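PDB 7LPO: cytoplasmic protein from Cryptococcus neoformans var. grubii serotype A, which probably hydrolyses steryl beta-glucosides, splitting glucose from the sterol, as a glycoside hydrolase of family 5. Local coordinates for residues 88-93 and 571-576. Residues are numbered along the deposited sequence; the frame is centred on the assembly and turned at random.
Sequences LARLKA and WNYVPD
A buried hydrogen bond and a CH-pi contact tie R90 and L91 of helix 83-93 to Y573, in the loop directly after strand 567-570, within the TIM barrel expected of a family 5 glycoside hydrolase. L91 also packs on V41 of strand 35-43 and L99 of strand 98-104. The backbones stay well apart, with 9.0 Å between the CA atoms of L91 and Y573, and the long tyrosine side chain bridges that gap. Its CG lies anti to the backbone N (chi1 -172°), which sends the ring out toward the helix. L91 suits the apolar part of this ring: its CD2 methyl sits over one face in a CH-pi contact, 3.8 Å from the ring centroid. The methyl is displaced toward Y573 CD1 and Y573 CE1, with L91 CD2 3.5 Å from Y573 CD1. The hydroxyl, buried at the far end of the ring, is satisfied by R90 and by H87 ND1. An extended start to the R90 chain, followed by a bend at chi3 (-66°), brings the guanidinium edge-on to the hydroxyl, its plane nearly coplanar with the ring. R90 NE is bonded to the carbonyl oxygen of L654, so two nitrogens of the group, NE and NH1, are engaged and its rotation is fixed. R90 NH1 donates to Y573 OH at 2.8 Å, the oxygen lying close to the guanidinium plane and the N-H...O angle a moderately bent 150°.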
loop_
_atom_site.group_PDB
_atom_site.type_symbol
_atom_site.label_atom_id
_atom_site.label_comp_id
_atom_site.label_asym_id
_atom_site.label_seq_id
_atom_site.Cartn_x
_atom_site.Cartn_y
_atom_site.Cartn_z
ATOM N N LEU A 88 -18.139 8.885 1.577
ATOM C CA LEU A 88 -18.512 7.477 1.522
ATOM C C LEU A 88 -19.623 7.252 0.504
ATOM O O LEU A 88 -19.628 6.243 -0.206
ATOM C CB LEU A 88 -18.931 6.981 2.907
ATOM C CG LEU A 88 -17.826 6.997 3.967
ATOM C CD1 LEU A 88 -18.378 6.755 5.376
ATOM C CD2 LEU A 88 -16.753 5.958 3.666
ATOM N N ALA A 89 -20.571 8.184 0.413
ATOM C CA ALA A 89 -21.614 8.071 -0.599
ATOM C C ALA A 89 -21.006 8.020 -1.990
ATOM O O ALA A 89 -21.408 7.203 -2.826
ATOM C CB ALA A 89 -22.587 9.245 -0.489
ATOM N N ARG A 90 -20.034 8.893 -2.252
ATOM C CA ARG A 90 -19.383 8.907 -3.553
ATOM C C ARG A 90 -18.722 7.566 -3.832
ATOM O O ARG A 90 -18.904 6.979 -4.903
ATOM C CB ARG A 90 -18.365 10.044 -3.600
ATOM C CG ARG A 90 -17.718 10.269 -4.963
ATOM C CD ARG A 90 -16.820 11.526 -4.943
ATOM N NE ARG A 90 -17.587 12.759 -4.742
ATOM C CZ ARG A 90 -17.515 13.534 -3.662
ATOM N NH1 ARG A 90 -16.703 13.229 -2.652
ATOM N NH2 ARG A 90 -18.251 14.630 -3.599
ATOM N N LEU A 91 -17.958 7.056 -2.869
ATOM C CA LEU A 91 -17.275 5.786 -3.077
ATOM C C LEU A 91 -18.275 4.662 -3.319
ATOM O O LEU A 91 -18.070 3.814 -4.196
ATOM C CB LEU A 91 -16.388 5.475 -1.875
ATOM C CG LEU A 91 -15.274 6.479 -1.598
ATOM C CD1 LEU A 91 -14.534 6.165 -0.299
ATOM C CD2 LEU A 91 -14.285 6.516 -2.768
ATOM N N LYS A 92 -19.378 4.649 -2.569
ATOM C CA LYS A 92 -20.374 3.600 -2.773
ATOM C C LYS A 92 -21.057 3.740 -4.129
ATOM O O LYS A 92 -21.294 2.740 -4.820
ATOM C CB LYS A 92 -21.412 3.628 -1.650
ATOM C CG LYS A 92 -22.085 2.278 -1.408
ATOM C CD LYS A 92 -21.150 1.350 -0.641
ATOM C CE LYS A 92 -21.762 -0.024 -0.413
ATOM N NZ LYS A 92 -21.148 -1.062 -1.291
ATOM N N ALA A 93 -21.373 4.974 -4.531
ATOM C CA ALA A 93 -22.013 5.210 -5.822
ATOM C C ALA A 93 -21.117 4.812 -6.990
ATOM O O ALA A 93 -21.625 4.526 -8.080
ATOM C CB ALA A 93 -22.414 6.685 -5.944
ATOM N N TRP A 571 -4.993 2.854 -4.781
ATOM C CA TRP A 571 -4.298 3.924 -4.069
ATOM C C TRP A 571 -4.422 5.203 -4.897
ATOM O O TRP A 571 -3.900 5.257 -6.016
ATOM C CB TRP A 571 -2.817 3.585 -3.838
ATOM C CG TRP A 571 -2.163 4.606 -2.950
ATOM C CD1 TRP A 571 -1.597 5.788 -3.331
ATOM C CD2 TRP A 571 -2.059 4.556 -1.520
ATOM N NE1 TRP A 571 -1.158 6.483 -2.226
ATOM C CE2 TRP A 571 -1.429 5.749 -1.102
ATOM C CE3 TRP A 571 -2.440 3.620 -0.557
ATOM C CZ2 TRP A 571 -1.158 6.021 0.239
ATOM C CZ3 TRP A 571 -2.179 3.890 0.774
ATOM C CH2 TRP A 571 -1.544 5.082 1.162
ATOM N N ASN A 572 -5.105 6.230 -4.374
ATOM C CA ASN A 572 -5.880 6.219 -3.138
ATOM C C ASN A 572 -6.982 7.297 -3.273
ATOM O O ASN A 572 -7.176 7.876 -4.345
ATOM C CB ASN A 572 -5.008 6.483 -1.915
ATOM C CG ASN A 572 -4.269 7.801 -1.989
ATOM O OD1 ASN A 572 -4.021 8.360 -3.069
ATOM N ND2 ASN A 572 -3.896 8.298 -0.831
ATOM N N TYR A 573 -7.696 7.560 -2.184
ATOM C CA TYR A 573 -8.730 8.589 -2.113
ATOM C C TYR A 573 -8.336 9.562 -1.009
ATOM O O TYR A 573 -8.233 9.173 0.158
ATOM C CB TYR A 573 -10.092 7.951 -1.837
ATOM C CG TYR A 573 -11.272 8.880 -1.937
ATOM C CD1 TYR A 573 -11.914 9.096 -3.154
ATOM C CD2 TYR A 573 -11.763 9.531 -0.804
ATOM C CE1 TYR A 573 -13.009 9.950 -3.241
ATOM C CE2 TYR A 573 -12.853 10.371 -0.875
ATOM C CZ TYR A 573 -13.480 10.578 -2.096
ATOM O OH TYR A 573 -14.566 11.432 -2.163
ATOM N N VAL A 574 -8.099 10.814 -1.375
ATOM C CA VAL A 574 -7.561 11.790 -0.435
ATOM C C VAL A 574 -8.463 13.015 -0.401
ATOM O O VAL A 574 -8.362 13.876 -1.292
ATOM C CB VAL A 574 -6.127 12.192 -0.813
ATOM C CG1 VAL A 574 -5.539 13.135 0.217
ATOM C CG2 VAL A 574 -5.246 10.953 -0.986
ATOM N N PRO A 575 -9.316 13.155 0.616
ATOM C CA PRO A 575 -10.228 14.316 0.658
ATOM C C PRO A 575 -9.563 15.681 0.540
ATOM O O PRO A 575 -10.199 16.608 0.022
ATOM C CB PRO A 575 -10.926 14.157 2.016
ATOM C CG PRO A 575 -10.948 12.638 2.232
ATOM C CD PRO A 575 -9.632 12.151 1.656
ATOM N N ASP A 576 -8.317 15.851 0.984
ATOM C CA ASP A 576 -7.688 17.168 0.979
ATOM C C ASP A 576 -6.608 17.303 -0.093
ATOM O O ASP A 576 -5.773 18.208 -0.016
ATOM C CB ASP A 576 -7.116 17.495 2.363
ATOM C CG ASP A 576 -5.978 16.569 2.767
ATOM O OD1 ASP A 576 -5.631 15.650 1.991
ATOM O OD2 ASP A 576 -5.428 16.758 3.873
#